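Local coordinates for mannose-6-phosphate isomerase (Bacillus subtilis, PDB 1QWR), which probably catalyses the zinc-dependent interconversion of D-mannose 6-phosphate and D-fructose 6-phosphate, as a type 1 phosphomannose isomerase with cupin domains, at residues F167-S172 with G248-V253; D27-S32 with G181-E186; T142-M147 with K216-A221. All coordinates share one frame; numbering follows the deposited sequence.

Interactions 1 and 2 reach the same set of antiparallel cupin strands from opposite sides of the chain's centre, about 21 Å apart between their own centres. Strand 119-126, which carries the zinc ligand E119, lies between their strands, pairing with 167-170 of interaction 1 and with 182-189 of interaction 2. Interaction 3 lies outside these strands, joining helices 141-149 and 214-220; its centre is about 23 Å from that of interaction 1 and about 33 Å from that of interaction 2. Along the chain the segments run 27-32, 142-147, 167-172, 181-186, 216-221 and 248-253, and every pair of contacts crosses, so distant parts of the sequence are interleaved, although interaction 2 lies away from the zinc site.

Interaction 1: F167-S172 with G248-V253; sequences FYYVPS and GEYFSV
The packing is closest where Y169 and F251 meet, CE1 of Y169 lying 3.6 Å from CE1 of F251. The atom of F251 comes in at the edge of the tyrosine ring, near its plane, and the two ring planes are turned 62° against each other with centroids 5.8 Å apart. Y169 has CG anti to its backbone N (chi1 -175°), which brings the ring across to the F251 side. A second apolar touch, F167 CE1 to V253 CG1 at 4.0 Å, is slacker, but F167 also stacks on F245.

Toward the turn that links strands 240-247 and 252-259, closed by G248 N bonding to F251 O, the contact loosens and becomes wet. The Y169 hydroxyl approaches the edge of the Y250 ring, OH to CD2 4.3 Å, and a water bridges the two segments: hydrogen-bonded to Y169 OH at 2.7 Å, it accepts from Y250 N at 2.9 Å. The same water sits over one face of the F251 ring. Strand 119-126 of the cupin core backs the apolar part, C120 touching F167, F251 and V253, and F251 is about 5 Å from the zinc ligand E119, side chain to side chain. With no direct hydrogen bond across it, the contact depends on ring and methyl packing, and the water lets the tyrosine join that packing without giving up a polar partner for its hydroxyl.

Interaction 2: D27-S32 with G181-E186; sequences DRFGYS and GALVLE. With ACT (acetate ion), chain F; FMT (formic acid), chain G.
R28 and F29, in the segment on helix 24-29, both rest on one methyl group, CD2 of L183 in strand 182-189. The apolar contact thus converges on a single methyl. L183 CD2 lies over the face of the R28 guanidinium, 3.8 Å above its plane and near its centre, with 3.9 Å from CD2 to R28 CZ. F29 CE2 comes within 4.0 Å of L183 CD2, so the phenylalanine meets the same methyl at its ring edge. The first torsion of L183 (chi1 176°) points CG away from the backbone N, which carries the isopropyl end out toward R28 and F29.

The helix thus lies against the curved antiparallel strands of a cupin fold, in which strand 182-189 pairs with 85-92 and 119-126. At the start of this strand G181 and A182 both face V92 as a G1 beta bulge, and on the helix side G30 follows with positive phi as the first residue to leave helical geometry.

Among the polar contacts, the charge of R28 has its main partner outside the two segments: NH2 makes a salt bridge to D125, on strand 119-126. NH1 adds a weak hydrogen bond to formic acid, 3.2 Å from R28 NH1 to O2 of that molecule, probably a leftover of crystallisation. An alanine at R28 would take away the flat group beneath the leucine methyl and is likely to leave D125 without its basic mate. A cation-pi contact with K293 engages the F29 ring, and the same lysine donates a hydrogen bond through NZ to the carbonyl oxygen of R28.

Interaction 3: T142-M147 with K216-A221; sequences TELVTM and KAVNAA
Two short helices pack here beyond the cupin strands: V145 and L144 of helix 141-149 lie against V218 near the end of helix 214-220 and against A221 just after it. The closest meeting is between the valines, with V145 CG2 3.8 Å from V218 CG1 and 4.0 Å from V218 CG2, so one methyl faces both branches of its partner. Their side chains cross at about a right angle. V145 CG2 is anti to its own carbonyl carbon, and this rotamer turns that methyl toward V218.

L144 reaches further along, its CD2 4.1 Å from the CB of A221 and 4.3 Å from V218 CG1. No hydrogen bond spans the two segments, but K141, just ahead of 142-147, donates from NZ to the carbonyl oxygens of V218 and A221, a polar tie between the two helices where 214-220 runs out. The A221 side chain is about 9 Å from that of the zinc ligand H176. Within helix 141-149, T146 OG1 bonds to T142 O at 2.9 Å from above the carbonyl plane, while T146 N reaches that oxygen from the opposite face.

Interaction 1: F167-S172 with G248-V253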
# COMPACT_ATOMS: atom_id res chain seq x y z
N PHE A 167 -11.63 -3.72 3.32
CA PHE A 167 -10.64 -2.67 3.53
C PHE A 167 -10.30 -2.64 5.00
O PHE A 167 -11.19 -2.65 5.84
CB PHE A 167 -11.16 -1.29 3.12
CG PHE A 167 -10.16 -0.17 3.33
CD1 PHE A 167 -9.28 0.20 2.31
CD2 PHE A 167 -10.09 0.51 4.55
CE1 PHE A 167 -8.36 1.26 2.49
CE2 PHE A 167 -9.17 1.56 4.73
CZ PHE A 167 -8.30 1.92 3.69
N TYR A 168 -9.00 -2.62 5.30
CA TYR A 168 -8.53 -2.56 6.69
C TYR A 168 -7.54 -1.43 6.90
O TYR A 168 -6.58 -1.30 6.14
CB TYR A 168 -7.88 -3.88 7.12
CG TYR A 168 -8.83 -5.04 7.08
CD1 TYR A 168 -8.97 -5.81 5.94
CD2 TYR A 168 -9.68 -5.30 8.17
CE1 TYR A 168 -9.95 -6.82 5.86
CE2 TYR A 168 -10.66 -6.29 8.09
CZ TYR A 168 -10.80 -7.04 6.94
OH TYR A 168 -11.81 -7.97 6.83
N TYR A 169 -7.76 -0.63 7.93
CA TYR A 169 -6.86 0.47 8.25
C TYR A 169 -5.94 -0.07 9.35
O TYR A 169 -6.42 -0.68 10.31
CB TYR A 169 -7.67 1.66 8.74
CG TYR A 169 -6.84 2.89 8.98
CD1 TYR A 169 -6.34 3.63 7.92
CD2 TYR A 169 -6.60 3.34 10.27
CE1 TYR A 169 -5.62 4.80 8.13
CE2 TYR A 169 -5.88 4.51 10.50
CZ TYR A 169 -5.40 5.24 9.42
OH TYR A 169 -4.76 6.43 9.63
N VAL A 170 -4.64 0.15 9.20
CA VAL A 170 -3.65 -0.38 10.15
C VAL A 170 -2.78 0.73 10.74
O VAL A 170 -1.70 1.02 10.23
CB VAL A 170 -2.73 -1.41 9.47
CG1 VAL A 170 -1.91 -2.18 10.53
CG2 VAL A 170 -3.55 -2.37 8.62
N PRO A 171 -3.25 1.35 11.82
CA PRO A 171 -2.49 2.43 12.46
C PRO A 171 -1.12 1.92 12.88
O PRO A 171 -0.99 0.75 13.24
CB PRO A 171 -3.34 2.78 13.68
CG PRO A 171 -4.73 2.39 13.27
CD PRO A 171 -4.53 1.11 12.51
N SER A 172 -0.10 2.77 12.83
CA SER A 172 1.21 2.34 13.28
C SER A 172 1.00 1.94 14.76
O SER A 172 0.12 2.50 15.44
CB SER A 172 2.21 3.49 13.19
OG SER A 172 1.75 4.61 13.92
N GLY A 248 -7.98 9.77 6.46
CA GLY A 248 -7.20 9.89 7.68
C GLY A 248 -6.13 10.96 7.72
O GLY A 248 -5.98 11.76 6.80
N GLU A 249 -5.36 10.95 8.81
CA GLU A 249 -4.31 11.94 8.99
C GLU A 249 -3.19 11.79 7.97
O GLU A 249 -2.56 12.77 7.61
CB GLU A 249 -3.69 11.81 10.39
CG GLU A 249 -4.72 11.71 11.50
CD GLU A 249 -4.08 11.43 12.86
OE1 GLU A 249 -4.83 11.06 13.80
OE2 GLU A 249 -2.84 11.58 13.00
N TYR A 250 -2.95 10.57 7.51
CA TYR A 250 -1.86 10.33 6.58
C TYR A 250 -2.25 10.14 5.13
O TYR A 250 -1.43 10.35 4.25
CB TYR A 250 -1.06 9.10 7.04
CG TYR A 250 -0.50 9.25 8.43
CD1 TYR A 250 0.69 9.95 8.66
CD2 TYR A 250 -1.20 8.77 9.53
CE1 TYR A 250 1.15 10.17 9.97
CE2 TYR A 250 -0.76 8.98 10.82
CZ TYR A 250 0.41 9.69 11.04
OH TYR A 250 0.81 9.91 12.34
N PHE A 251 -3.50 9.76 4.89
CA PHE A 251 -3.99 9.55 3.53
C PHE A 251 -5.49 9.29 3.51
O PHE A 251 -6.09 9.01 4.54
CB PHE A 251 -3.28 8.34 2.88
CG PHE A 251 -3.22 7.10 3.77
CD1 PHE A 251 -4.36 6.32 4.00
CD2 PHE A 251 -2.00 6.72 4.37
CE1 PHE A 251 -4.30 5.18 4.84
CE2 PHE A 251 -1.92 5.58 5.21
CZ PHE A 251 -3.06 4.81 5.45
N SER A 252 -6.06 9.40 2.31
CA SER A 252 -7.48 9.13 2.06
C SER A 252 -7.40 8.12 0.90
O SER A 252 -6.61 8.32 -0.05
CB SER A 252 -8.22 10.39 1.59
OG SER A 252 -8.30 11.37 2.65
N VAL A 253 -8.19 7.07 0.97
CA VAL A 253 -8.16 6.03 -0.05
C VAL A 253 -9.56 5.76 -0.56
O VAL A 253 -10.50 5.73 0.23
CB VAL A 253 -7.55 4.73 0.51
CG1 VAL A 253 -7.40 3.67 -0.62
CG2 VAL A 253 -6.17 5.06 1.13
O HOH W 1 -4.29 7.99 7.46

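Interaction 2: D27-S32 with G181-E186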
# COMPACT_ATOMS: atom_id res chain seq x y z
N ASP A 27 1.29 -13.62 -13.20
CA ASP A 27 0.08 -14.32 -13.69
C ASP A 27 -1.19 -13.46 -13.81
O ASP A 27 -1.98 -13.63 -14.74
CB ASP A 27 -0.24 -15.54 -12.79
CG ASP A 27 0.90 -16.55 -12.71
OD1 ASP A 27 1.66 -16.70 -13.70
OD2 ASP A 27 1.04 -17.22 -11.66
N ARG A 28 -1.37 -12.52 -12.88
CA ARG A 28 -2.57 -11.70 -12.90
C ARG A 28 -2.40 -10.28 -13.42
O ARG A 28 -3.37 -9.67 -13.86
CB ARG A 28 -3.16 -11.68 -11.49
CG ARG A 28 -3.27 -13.08 -10.93
CD ARG A 28 -3.98 -13.14 -9.60
NE ARG A 28 -5.35 -12.66 -9.68
CZ ARG A 28 -6.28 -12.91 -8.77
NH1 ARG A 28 -5.97 -13.64 -7.70
NH2 ARG A 28 -7.50 -12.43 -8.91
N PHE A 29 -1.17 -9.76 -13.41
CA PHE A 29 -0.92 -8.40 -13.89
C PHE A 29 0.02 -8.35 -15.11
O PHE A 29 0.29 -7.26 -15.65
CB PHE A 29 -0.34 -7.53 -12.75
CG PHE A 29 -1.35 -7.18 -11.68
CD1 PHE A 29 -2.19 -6.09 -11.83
CD2 PHE A 29 -1.49 -7.99 -10.56
CE1 PHE A 29 -3.18 -5.80 -10.88
CE2 PHE A 29 -2.47 -7.71 -9.61
CZ PHE A 29 -3.32 -6.62 -9.77
N GLY A 30 0.53 -9.51 -15.54
CA GLY A 30 1.42 -9.54 -16.69
C GLY A 30 2.81 -8.97 -16.47
O GLY A 30 3.58 -8.76 -17.43
N TYR A 31 3.16 -8.74 -15.21
CA TYR A 31 4.48 -8.19 -14.90
C TYR A 31 5.63 -9.17 -15.07
O TYR A 31 5.49 -10.37 -14.87
CB TYR A 31 4.53 -7.72 -13.44
CG TYR A 31 3.60 -6.60 -13.06
CD1 TYR A 31 3.36 -5.53 -13.93
CD2 TYR A 31 3.03 -6.55 -11.79
CE1 TYR A 31 2.58 -4.44 -13.53
CE2 TYR A 31 2.25 -5.48 -11.39
CZ TYR A 31 2.03 -4.43 -12.26
OH TYR A 31 1.28 -3.36 -11.84
N SER A 32 6.80 -8.63 -15.41
CA SER A 32 8.01 -9.42 -15.53
C SER A 32 8.60 -9.33 -14.15
O SER A 32 9.01 -8.25 -13.74
CB SER A 32 8.99 -8.81 -16.53
OG SER A 32 8.52 -8.99 -17.84
N GLY A 181 -2.64 -16.62 0.87
CA GLY A 181 -3.78 -16.56 -0.03
C GLY A 181 -4.50 -15.24 -0.22
O GLY A 181 -5.72 -15.20 -0.23
N ALA A 182 -3.74 -14.16 -0.37
CA ALA A 182 -4.35 -12.84 -0.52
C ALA A 182 -3.57 -12.02 -1.52
O ALA A 182 -2.36 -12.15 -1.62
CB ALA A 182 -4.35 -12.11 0.85
N LEU A 183 -4.29 -11.18 -2.27
CA LEU A 183 -3.71 -10.28 -3.26
C LEU A 183 -4.15 -8.91 -2.77
O LEU A 183 -5.35 -8.61 -2.80
CB LEU A 183 -4.30 -10.57 -4.64
CG LEU A 183 -3.83 -9.61 -5.72
CD1 LEU A 183 -2.33 -9.77 -5.94
CD2 LEU A 183 -4.58 -9.94 -7.00
N VAL A 184 -3.20 -8.08 -2.36
CA VAL A 184 -3.52 -6.80 -1.74
C VAL A 184 -2.94 -5.53 -2.35
O VAL A 184 -1.81 -5.54 -2.82
CB VAL A 184 -3.04 -6.84 -0.25
CG1 VAL A 184 -3.44 -5.56 0.51
CG2 VAL A 184 -3.61 -8.05 0.43
N LEU A 185 -3.72 -4.44 -2.32
CA LEU A 185 -3.23 -3.12 -2.74
C LEU A 185 -3.03 -2.43 -1.37
O LEU A 185 -4.00 -2.10 -0.67
CB LEU A 185 -4.24 -2.37 -3.61
CG LEU A 185 -3.82 -1.04 -4.27
CD1 LEU A 185 -3.50 0.00 -3.21
CD2 LEU A 185 -2.62 -1.26 -5.16
N GLU A 186 -1.76 -2.21 -1.01
CA GLU A 186 -1.38 -1.61 0.26
C GLU A 186 -0.94 -0.17 0.09
O GLU A 186 0.00 0.12 -0.65
CB GLU A 186 -0.24 -2.43 0.86
CG GLU A 186 0.16 -2.07 2.29
CD GLU A 186 1.31 -2.93 2.74
OE1 GLU A 186 2.39 -2.84 2.11
OE2 GLU A 186 1.15 -3.71 3.71
C ACT F . 8.96 -13.19 -16.77
O ACT F . 9.27 -12.34 -17.66
OXT ACT F . 8.93 -12.94 -15.53
CH3 ACT F . 8.37 -14.51 -17.25
C FMT G . -4.58 -15.17 -4.35
O1 FMT G . -5.84 -14.99 -4.30
O2 FMT G . -4.03 -14.60 -5.36

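Interaction 3: T142-M147 with K216-A221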
# COMPACT_ATOMS: atom_id res chain seq x y z
N THR A 142 4.30 -6.21 29.74
CA THR A 142 4.98 -7.36 30.34
C THR A 142 4.28 -8.64 29.86
O THR A 142 4.93 -9.64 29.57
CB THR A 142 4.95 -7.32 31.89
OG1 THR A 142 5.61 -6.14 32.36
CG2 THR A 142 5.68 -8.52 32.47
N GLU A 143 2.95 -8.58 29.78
CA GLU A 143 2.13 -9.70 29.33
C GLU A 143 2.42 -10.01 27.85
O GLU A 143 2.54 -11.16 27.45
CB GLU A 143 0.66 -9.34 29.52
CG GLU A 143 -0.37 -10.44 29.27
CD GLU A 143 -1.76 -10.03 29.78
OE1 GLU A 143 -1.90 -9.81 31.00
OE2 GLU A 143 -2.70 -9.92 28.97
N LEU A 144 2.53 -8.96 27.04
CA LEU A 144 2.83 -9.14 25.62
C LEU A 144 4.16 -9.88 25.51
O LEU A 144 4.29 -10.87 24.77
CB LEU A 144 2.91 -7.77 24.94
CG LEU A 144 3.29 -7.77 23.45
CD1 LEU A 144 2.15 -8.40 22.67
CD2 LEU A 144 3.57 -6.33 22.95
N VAL A 145 5.16 -9.40 26.25
CA VAL A 145 6.48 -10.02 26.24
C VAL A 145 6.40 -11.49 26.64
O VAL A 145 6.97 -12.36 25.97
CB VAL A 145 7.44 -9.29 27.19
CG1 VAL A 145 8.68 -10.14 27.47
CG2 VAL A 145 7.85 -7.96 26.56
N THR A 146 5.69 -11.76 27.73
CA THR A 146 5.53 -13.12 28.23
C THR A 146 4.88 -14.04 27.18
O THR A 146 5.38 -15.14 26.92
CB THR A 146 4.65 -13.14 29.50
OG1 THR A 146 5.26 -12.32 30.50
CG2 THR A 146 4.49 -14.56 30.02
N MSE A 147 3.78 -13.60 26.59
CA MSE A 147 3.08 -14.39 25.59
C MSE A 147 3.84 -14.59 24.30
O MSE A 147 3.61 -15.57 23.59
CB MSE A 147 1.73 -13.78 25.31
CG MSE A 147 0.84 -13.84 26.50
SE MSE A 147 -0.91 -13.25 26.08
CE MSE A 147 -1.62 -14.89 25.35
N LYS A 216 12.29 -3.56 19.93
CA LYS A 216 11.68 -2.45 19.22
C LYS A 216 10.20 -2.67 18.97
O LYS A 216 9.41 -1.73 19.06
CB LYS A 216 12.42 -2.20 17.90
CG LYS A 216 13.76 -1.49 18.08
CD LYS A 216 14.41 -1.15 16.75
CE LYS A 216 15.62 -0.27 16.94
NZ LYS A 216 16.22 0.11 15.63
N ALA A 217 9.81 -3.91 18.65
CA ALA A 217 8.41 -4.20 18.39
C ALA A 217 7.60 -3.95 19.66
O ALA A 217 6.52 -3.35 19.62
CB ALA A 217 8.24 -5.67 17.95
N VAL A 218 8.11 -4.43 20.78
CA VAL A 218 7.38 -4.24 22.03
C VAL A 218 7.30 -2.76 22.38
O VAL A 218 6.26 -2.27 22.82
CB VAL A 218 8.05 -5.05 23.16
CG1 VAL A 218 7.32 -4.80 24.47
CG2 VAL A 218 7.99 -6.55 22.82
N ASN A 219 8.39 -2.03 22.15
CA ASN A 219 8.39 -0.59 22.43
C ASN A 219 7.41 0.16 21.52
O ASN A 219 6.74 1.09 21.96
CB ASN A 219 9.79 -0.03 22.21
CG ASN A 219 10.66 -0.13 23.45
OD1 ASN A 219 10.47 0.62 24.42
ND2 ASN A 219 11.61 -1.05 23.43
N ALA A 220 7.32 -0.25 20.26
CA ALA A 220 6.43 0.45 19.33
C ALA A 220 4.98 0.04 19.39
O ALA A 220 4.09 0.77 18.94
CB ALA A 220 6.94 0.28 17.90
N ALA A 221 4.74 -1.14 19.94
CA ALA A 221 3.40 -1.70 19.99
C ALA A 221 2.46 -1.03 20.96
O ALA A 221 2.82 -0.70 22.08
CB ALA A 221 3.48 -3.21 20.30